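Local coordinates for putative endonuclease/exonuclease/phosphatase family protein (Bacteroides vulgatus ATCC 8482, PDB 3G6S) that probably acts as a nuclease of the endonuclease/exonuclease/phosphatase family, hydrolysing phosphodiester bonds, perhaps with RNA as a substrate, at residues R12-Q17 with L48-Q53; E38-G43 with F82-K87; C114-T119 with H138-G143. All blocks are in the same frame, centred on the assembly; numbering follows the deposited sequence.

Interaction 1 of 3, residues R12-Q17 with L48-Q53; sequences RYDNPQ and LHNQFQ
Tyr13 and Leu48 mark the closest backbone approach, their CA atoms 6.0 Å apart, where the loop after strand 2-10 passes the start of helix 49-58. Leu48 is the N-cap, and Asn50 and Gln51 of the first turn reach toward the loop. The apolar part is small: Tyr13 and Leu48 lie side by side and point the same way, with Tyr13 CB 3.9 Å from Leu48 CG. Leu48 CD1 comes within 4.0 Å of Tyr13 CD1 at the ring and within 3.6 Å of Asp14 O on the backbone. Gln51 is extended beyond CG (chi2 180°), which carries its CD up to the N-H side of Asp14, 3.1 Å from Asp14 N, and its amide ends beside Arg12 O. Nearer the helix, Gln51 CG lies 3.8 Å from Asp14 CB. An alanine at Gln51 would probably open a gap beside Asp14 N, leaving Asp14 CB without the methylene and the loop backbone without the amide. Asp14 CG is anti to the backbone N (chi1 -178°), and its carboxylate meets the Asn50 amide about at a right angle, the two planes 83° apart. A weak hydrogen bond from Gln24 also reaches Asp14 OD2. Within the loop, Tyr13 CE2 sits 3.7 Å above the centre of the Arg12 guanidinium, which is salt-bridged to Asp18. Asn15 OD1 accepts from Gln17 N at 2.9 Å, forming an Asx turn. Asn10, bonded to Arg12 N, and Glu46, weakly bonded to Tyr13 N, match metal-site positions of DNase I-like folds, so this contact probably borders the active site.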
# COMPACT_ATOMS: atom_id res chain seq x y z
N ARG A 12 -0.86 -0.38 -11.39
CA ARG A 12 -0.51 0.26 -12.67
C ARG A 12 -1.72 1.02 -13.20
O ARG A 12 -2.68 0.41 -13.66
CB ARG A 12 -0.07 -0.78 -13.69
CG ARG A 12 0.11 -0.23 -15.09
CD ARG A 12 1.26 0.75 -15.17
NE ARG A 12 1.26 1.42 -16.47
CZ ARG A 12 2.16 2.31 -16.86
NH1 ARG A 12 3.15 2.66 -16.06
NH2 ARG A 12 2.06 2.87 -18.06
N TYR A 13 -1.66 2.35 -13.17
CA TYR A 13 -2.79 3.15 -13.63
C TYR A 13 -3.23 2.79 -15.05
O TYR A 13 -2.43 2.30 -15.86
CB TYR A 13 -2.45 4.64 -13.55
CG TYR A 13 -1.50 5.13 -14.61
CD1 TYR A 13 -1.97 5.58 -15.84
CD2 TYR A 13 -0.13 5.13 -14.39
CE1 TYR A 13 -1.10 6.03 -16.82
CE2 TYR A 13 0.76 5.57 -15.37
CZ TYR A 13 0.27 6.03 -16.58
OH TYR A 13 1.14 6.48 -17.55
N ASP A 14 -4.51 3.02 -15.32
CA ASP A 14 -5.13 2.74 -16.62
C ASP A 14 -4.51 3.59 -17.72
O ASP A 14 -4.66 4.81 -17.74
CB ASP A 14 -6.63 3.04 -16.55
CG ASP A 14 -7.36 2.72 -17.85
OD1 ASP A 14 -6.78 2.94 -18.94
OD2 ASP A 14 -8.52 2.26 -17.79
N ASN A 15 -3.82 2.93 -18.65
CA ASN A 15 -3.18 3.62 -19.77
C ASN A 15 -3.41 2.84 -21.07
O ASN A 15 -2.83 1.77 -21.27
CB ASN A 15 -1.69 3.77 -19.51
CG ASN A 15 -0.98 4.46 -20.65
OD1 ASN A 15 -1.61 4.88 -21.62
ND2 ASN A 15 0.34 4.60 -20.54
N PRO A 16 -4.23 3.40 -21.98
CA PRO A 16 -4.53 2.75 -23.27
C PRO A 16 -3.30 2.35 -24.09
O PRO A 16 -3.36 1.44 -24.92
CB PRO A 16 -5.40 3.79 -23.98
CG PRO A 16 -4.91 5.09 -23.42
CD PRO A 16 -4.76 4.77 -21.95
N GLN A 17 -2.19 3.03 -23.83
CA GLN A 17 -0.93 2.75 -24.53
C GLN A 17 -0.34 1.41 -24.11
O GLN A 17 0.52 0.86 -24.80
CB GLN A 17 0.04 3.89 -24.23
CG GLN A 17 1.35 3.85 -24.98
CD GLN A 17 2.18 5.10 -24.72
OE1 GLN A 17 2.56 5.38 -23.57
NE2 GLN A 17 2.45 5.88 -25.77
N LEU A 48 -6.62 4.99 -10.70
CA LEU A 48 -7.40 6.11 -11.24
C LEU A 48 -8.87 5.91 -10.88
O LEU A 48 -9.30 4.79 -10.57
CB LEU A 48 -7.22 6.19 -12.77
CG LEU A 48 -5.81 6.58 -13.24
CD1 LEU A 48 -5.74 6.54 -14.76
CD2 LEU A 48 -5.46 7.96 -12.73
N HIS A 49 -9.64 6.99 -10.94
CA HIS A 49 -11.05 6.94 -10.59
C HIS A 49 -11.87 5.83 -11.26
O HIS A 49 -12.69 5.18 -10.61
CB HIS A 49 -11.72 8.28 -10.83
CG HIS A 49 -13.15 8.30 -10.41
ND1 HIS A 49 -14.16 7.82 -11.21
CD2 HIS A 49 -13.72 8.63 -9.22
CE1 HIS A 49 -15.30 7.85 -10.53
NE2 HIS A 49 -15.06 8.34 -9.33
N ASN A 50 -11.66 5.61 -12.55
CA ASN A 50 -12.41 4.57 -13.21
C ASN A 50 -11.96 3.22 -12.67
O ASN A 50 -12.78 2.31 -12.53
CB ASN A 50 -12.19 4.64 -14.72
CG ASN A 50 -10.75 4.47 -15.09
OD1 ASN A 50 -10.27 3.34 -15.23
ND2 ASN A 50 -10.03 5.58 -15.25
N GLN A 51 -10.67 3.09 -12.35
CA GLN A 51 -10.15 1.83 -11.81
C GLN A 51 -10.66 1.64 -10.37
O GLN A 51 -10.94 0.51 -9.95
CB GLN A 51 -8.62 1.83 -11.78
CG GLN A 51 -7.97 2.08 -13.12
CD GLN A 51 -6.46 2.07 -13.04
OE1 GLN A 51 -5.83 1.02 -13.16
NE2 GLN A 51 -5.87 3.23 -12.81
N PHE A 52 -10.77 2.73 -9.63
CA PHE A 52 -11.28 2.64 -8.28
C PHE A 52 -12.69 2.08 -8.36
O PHE A 52 -13.06 1.18 -7.60
CB PHE A 52 -11.29 4.01 -7.64
CG PHE A 52 -11.75 4.00 -6.22
CD1 PHE A 52 -10.91 3.55 -5.21
CD2 PHE A 52 -13.02 4.45 -5.88
CE1 PHE A 52 -11.33 3.55 -3.87
CE2 PHE A 52 -13.45 4.45 -4.56
CZ PHE A 52 -12.60 4.00 -3.55
N GLN A 53 -13.49 2.61 -9.28
CA GLN A 53 -14.87 2.16 -9.46
C GLN A 53 -14.96 0.69 -9.88
O GLN A 53 -15.87 -0.02 -9.45
CB GLN A 53 -15.60 3.03 -10.49
CG GLN A 53 -16.01 4.41 -9.99
CD GLN A 53 -16.89 4.34 -8.73
OE1 GLN A 53 -16.41 4.06 -7.63
NE2 GLN A 53 -18.19 4.60 -8.90

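Interaction 2 of 3, residues E38-G43 with F82-K87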
# COMPACT_ATOMS: atom_id res chain seq x y z
N GLU A 38 -8.25 -14.23 -0.29
CA GLU A 38 -9.02 -13.71 0.83
C GLU A 38 -8.34 -12.58 1.58
O GLU A 38 -8.19 -12.62 2.80
CB GLU A 38 -9.34 -14.83 1.81
CG GLU A 38 -10.29 -15.84 1.23
CD GLU A 38 -10.68 -16.88 2.24
OE1 GLU A 38 -9.79 -17.62 2.71
OE2 GLU A 38 -11.89 -16.93 2.58
N LEU A 39 -7.94 -11.56 0.84
CA LEU A 39 -7.29 -10.40 1.43
C LEU A 39 -8.28 -9.67 2.35
O LEU A 39 -9.42 -9.44 1.98
CB LEU A 39 -6.81 -9.49 0.31
CG LEU A 39 -5.37 -9.73 -0.17
CD1 LEU A 39 -5.04 -11.22 -0.18
CD2 LEU A 39 -5.18 -9.12 -1.54
N ASP A 40 -7.84 -9.35 3.57
CA ASP A 40 -8.69 -8.65 4.53
C ASP A 40 -8.58 -7.15 4.33
O ASP A 40 -9.58 -6.43 4.37
CB ASP A 40 -8.27 -8.98 5.97
CG ASP A 40 -8.69 -10.36 6.41
OD1 ASP A 40 -9.88 -10.71 6.24
OD2 ASP A 40 -7.83 -11.10 6.95
N ILE A 41 -7.36 -6.67 4.15
CA ILE A 41 -7.10 -5.25 3.95
C ILE A 41 -6.04 -5.09 2.88
O ILE A 41 -5.00 -5.75 2.92
CB ILE A 41 -6.62 -4.59 5.25
CG1 ILE A 41 -7.74 -4.64 6.28
CG2 ILE A 41 -6.22 -3.15 4.98
CD1 ILE A 41 -7.32 -4.16 7.65
N VAL A 42 -6.31 -4.22 1.92
CA VAL A 42 -5.39 -3.99 0.82
C VAL A 42 -5.13 -2.51 0.57
O VAL A 42 -6.07 -1.73 0.45
CB VAL A 42 -5.94 -4.58 -0.50
CG1 VAL A 42 -4.88 -4.53 -1.58
CG2 VAL A 42 -6.44 -5.98 -0.29
N GLY A 43 -3.86 -2.13 0.51
CA GLY A 43 -3.52 -0.76 0.22
C GLY A 43 -2.98 -0.81 -1.20
O GLY A 43 -1.99 -1.50 -1.45
N PHE A 82 -8.75 -1.02 0.68
CA PHE A 82 -9.96 -1.82 0.56
C PHE A 82 -10.00 -2.81 1.71
O PHE A 82 -8.97 -3.39 2.07
CB PHE A 82 -10.01 -2.56 -0.78
CG PHE A 82 -10.40 -1.68 -1.93
CD1 PHE A 82 -9.52 -0.73 -2.44
CD2 PHE A 82 -11.68 -1.76 -2.48
CE1 PHE A 82 -9.90 0.13 -3.48
CE2 PHE A 82 -12.08 -0.90 -3.52
CZ PHE A 82 -11.18 0.04 -4.02
N TYR A 83 -11.17 -2.98 2.30
CA TYR A 83 -11.31 -3.88 3.44
C TYR A 83 -12.65 -4.63 3.41
O TYR A 83 -13.59 -4.22 2.72
CB TYR A 83 -11.22 -3.09 4.73
CG TYR A 83 -12.29 -2.03 4.85
CD1 TYR A 83 -12.15 -0.78 4.21
CD2 TYR A 83 -13.45 -2.27 5.59
CE1 TYR A 83 -13.15 0.19 4.32
CE2 TYR A 83 -14.45 -1.30 5.69
CZ TYR A 83 -14.30 -0.08 5.06
OH TYR A 83 -15.29 0.87 5.19
N ARG A 84 -12.71 -5.72 4.16
CA ARG A 84 -13.93 -6.53 4.27
C ARG A 84 -14.99 -5.76 5.07
O ARG A 84 -14.81 -5.52 6.26
CB ARG A 84 -13.62 -7.85 4.97
CG ARG A 84 -12.72 -8.77 4.18
CD ARG A 84 -13.44 -9.30 2.96
NE ARG A 84 -14.63 -10.05 3.34
CZ ARG A 84 -14.60 -11.18 4.04
NH1 ARG A 84 -13.44 -11.68 4.44
NH2 ARG A 84 -15.74 -11.79 4.36
N LYS A 85 -16.08 -5.38 4.42
CA LYS A 85 -17.17 -4.63 5.07
C LYS A 85 -17.67 -5.30 6.34
O LYS A 85 -17.90 -4.64 7.35
CB LYS A 85 -18.35 -4.48 4.11
CG LYS A 85 -17.97 -4.10 2.70
CD LYS A 85 -19.14 -4.19 1.72
CE LYS A 85 -20.09 -3.01 1.86
NZ LYS A 85 -21.08 -2.97 0.75
N ASP A 86 -17.83 -6.62 6.27
CA ASP A 86 -18.33 -7.41 7.39
C ASP A 86 -17.31 -7.72 8.48
O ASP A 86 -17.69 -8.06 9.60
CB ASP A 86 -18.94 -8.72 6.85
CG ASP A 86 -17.96 -9.53 6.02
OD1 ASP A 86 -17.52 -9.05 4.94
OD2 ASP A 86 -17.62 -10.67 6.44
N LYS A 87 -16.03 -7.60 8.17
CA LYS A 87 -15.00 -7.88 9.17
C LYS A 87 -14.53 -6.68 9.96
O LYS A 87 -14.33 -6.76 11.17
CB LYS A 87 -13.78 -8.54 8.52
CG LYS A 87 -13.84 -10.04 8.38
CD LYS A 87 -12.42 -10.56 8.39
CE LYS A 87 -12.34 -12.05 8.15
NZ LYS A 87 -10.92 -12.49 8.28
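Asp40 and Lys87 meet at the end of an antiparallel strand pair in one of the mixed sheets of this DNase I-like fold. The two side chains cross obliquely, and Lys87 NZ makes a salt bridge with Asp40 OD1 at 2.9 Å, arriving on the syn side 29° out of the carboxylate plane. The other oxygen, OD2, is taken by Arg5 N of strand 2-10, so both ends of this buried carboxylate have partners. Arg84 stays farther off, its NH1 4.1 Å from Asp40 OD1, too far for a salt bridge, though near enough that it would probably help favour the charged form. Its chain is bent at chi2 and chi3, and NH2 pairs instead with Asp86 OD2 at 3.0 Å, while Lys87 CG lies over one guanidinium face toward the rim. On the next pair, Ile41 and Tyr83 also cross, with Ile41 CG1 4.1 Å from Tyr83 CB. The tyrosine CG sits between the backbone N and the carbonyl carbon (chi1 60°), and the ring leads away from Ile41 to meet Phe123 edge-to-face. On the other face of the sheet Val42 stands beside Phe82, whose ring turns from it toward Leu55 and Arg56 of helix 49-58. Val42 and Phe82 form the hydrogen-bonded pair, each N donating to the other's O at 2.8 Å, and Ile41 with Tyr83 is the non-hydrogen-bonded one. Asp40 O receives Arg84 N at 3.2 Å and also a CA-H...O contact from Tyr83 CA, while Phe82 O has the same kind of contact with Ile41 CA, at 3.2 Å.

Interaction 3 of 3, residues C114-T119 with H138-G143; sequences CVRIAT and HFDHVG
Arg116 lays its guanidinium end over His138 where two antiparallel neighbours, strands 117-125 and 131-138, part company in the second sheet of the DNase I-like fold. This is the tight side of the contact. Arg116 NH1 stands 3.4 Å above the His138 ring plane, over its centre, and the two planes are 69° apart, so the guanidinium turns its NH1 edge to the face of the ring. Nearer the backbone, Arg116 CD presses to 3.1 Å from His138 O. A bend at chi2 (-66°) sets CD there, and the guanidinium beyond it runs beside the Phe139-Asp140 backbone, with Phe139 O 3.5 Å above its plane and offset toward the rim. Instead of a direct backbone bond here, a water bridges the strands: it accepts from Ile117 N at 3.0 Å and donates to His138 O at 2.9 Å. The His138 ring is further held by a weak hydrogen bond from ND1 to Asp172 O and touches Asn174; these three stand at strand ends and loops that carry active-site residues in DNase I-like relatives, so this corner probably borders the catalytic pocket. Arg69 brings a like charge close to Arg116 NH1, which would probably raise the cost of burying the guanidinium. The other side is loose. His141, on the exposed loop, crosses the guanidinium about at a right angle, planes 78° apart, and gives only its edge, CD2 lying 3.8 Å from Arg116 NH2. Asp140 contributes charge without a bond, since its OD2 is 4.3 Å from Arg116 NH2 and well out of the guanidinium plane. That oxygen serves its own loop instead, closing an Asx turn by accepting Val142 N at 3.1 Å, from above the carboxylate plane.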
# COMPACT_ATOMS: atom_id res chain seq x y z
N CYS A 114 6.17 14.77 -8.56
CA CYS A 114 4.74 14.54 -8.73
C CYS A 114 4.07 14.63 -7.37
O CYS A 114 4.65 14.22 -6.36
CB CYS A 114 4.47 13.13 -9.29
SG CYS A 114 5.19 12.78 -10.91
N VAL A 115 2.85 15.16 -7.33
CA VAL A 115 2.13 15.28 -6.06
C VAL A 115 1.95 13.87 -5.47
O VAL A 115 1.64 12.91 -6.18
CB VAL A 115 0.75 15.95 -6.27
CG1 VAL A 115 -0.07 15.20 -7.32
CG2 VAL A 115 -0.01 16.00 -4.95
N ARG A 116 2.16 13.75 -4.16
CA ARG A 116 2.03 12.45 -3.50
C ARG A 116 1.09 12.51 -2.29
O ARG A 116 0.90 13.57 -1.69
CB ARG A 116 3.41 11.96 -3.07
CG ARG A 116 4.38 11.76 -4.23
CD ARG A 116 3.93 10.63 -5.16
NE ARG A 116 4.63 10.68 -6.44
CZ ARG A 116 4.55 9.73 -7.38
NH1 ARG A 116 3.81 8.65 -7.18
NH2 ARG A 116 5.23 9.87 -8.52
N ILE A 117 0.49 11.38 -1.94
CA ILE A 117 -0.42 11.32 -0.80
C ILE A 117 -0.33 10.03 -0.00
O ILE A 117 0.29 9.04 -0.41
CB ILE A 117 -1.89 11.44 -1.24
CG1 ILE A 117 -2.24 10.31 -2.21
CG2 ILE A 117 -2.16 12.81 -1.84
CD1 ILE A 117 -3.68 10.28 -2.64
N ALA A 118 -0.99 10.05 1.15
CA ALA A 118 -1.07 8.90 2.03
C ALA A 118 -2.52 8.86 2.51
O ALA A 118 -3.07 9.88 2.90
CB ALA A 118 -0.13 9.06 3.22
N THR A 119 -3.15 7.70 2.43
CA THR A 119 -4.53 7.57 2.90
C THR A 119 -4.47 6.65 4.12
O THR A 119 -3.78 5.62 4.08
CB THR A 119 -5.46 6.97 1.81
OG1 THR A 119 -5.69 7.96 0.80
CG2 THR A 119 -6.80 6.55 2.40
N HIS A 138 2.17 6.30 -1.52
CA HIS A 138 2.95 6.16 -2.76
C HIS A 138 3.99 7.27 -2.79
O HIS A 138 3.65 8.44 -2.96
CB HIS A 138 2.05 6.30 -4.00
CG HIS A 138 2.70 5.85 -5.27
ND1 HIS A 138 4.03 5.50 -5.34
CD2 HIS A 138 2.19 5.64 -6.51
CE1 HIS A 138 4.31 5.09 -6.57
NE2 HIS A 138 3.21 5.16 -7.29
N PHE A 139 5.27 6.91 -2.61
CA PHE A 139 6.37 7.88 -2.59
C PHE A 139 6.86 8.37 -3.96
O PHE A 139 6.57 7.77 -4.99
CB PHE A 139 7.56 7.28 -1.82
CG PHE A 139 7.46 7.43 -0.33
CD1 PHE A 139 6.23 7.46 0.32
CD2 PHE A 139 8.62 7.52 0.44
CE1 PHE A 139 6.16 7.57 1.71
CE2 PHE A 139 8.54 7.63 1.83
CZ PHE A 139 7.32 7.66 2.46
N ASP A 140 7.61 9.47 -3.94
CA ASP A 140 8.19 10.06 -5.15
C ASP A 140 9.46 9.30 -5.54
O ASP A 140 10.28 8.98 -4.68
CB ASP A 140 8.54 11.53 -4.91
CG ASP A 140 9.08 12.23 -6.16
OD1 ASP A 140 9.60 13.36 -6.04
OD2 ASP A 140 8.99 11.66 -7.27
N HIS A 141 9.62 9.01 -6.82
CA HIS A 141 10.80 8.28 -7.29
C HIS A 141 12.01 9.18 -7.48
O HIS A 141 13.16 8.72 -7.40
CB HIS A 141 10.48 7.57 -8.60
CG HIS A 141 9.94 8.48 -9.65
ND1 HIS A 141 10.58 8.69 -10.86
CD2 HIS A 141 8.83 9.24 -9.68
CE1 HIS A 141 9.88 9.55 -11.58
NE2 HIS A 141 8.81 9.90 -10.89
N VAL A 142 11.77 10.47 -7.72
CA VAL A 142 12.87 11.41 -7.91
C VAL A 142 13.27 12.20 -6.65
O VAL A 142 14.45 12.33 -6.35
CB VAL A 142 12.53 12.42 -9.03
CG1 VAL A 142 13.67 13.42 -9.18
CG2 VAL A 142 12.32 11.69 -10.35
N GLY A 143 12.28 12.70 -5.93
CA GLY A 143 12.55 13.48 -4.73
C GLY A 143 13.17 12.77 -3.55
O GLY A 143 12.49 12.01 -2.84
O HOH W 1 1.02 9.12 -3.83

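Strand 2-10 leads into the loop 12-17, and interaction 1 closes some thirty residues, helix 27-36 and strand 41-45 among them, by bringing back the start of helix 49-58. Interaction 2 opens inside that span and closes beyond it, so the two cross: strand 41-45 pairs with strand 81-84 while the helix between them packs nearby. They touch where Phe52 CE1 meets Phe82 CZ at 3.5 Å. Interaction 3 follows in series, joining the mouth of the 117-125/131-138 hairpin in the other sheet. Its centre lies about 24 Å from that of interaction 2, on the opposite side of the chain's centre, and about 18 Å from that of interaction 1.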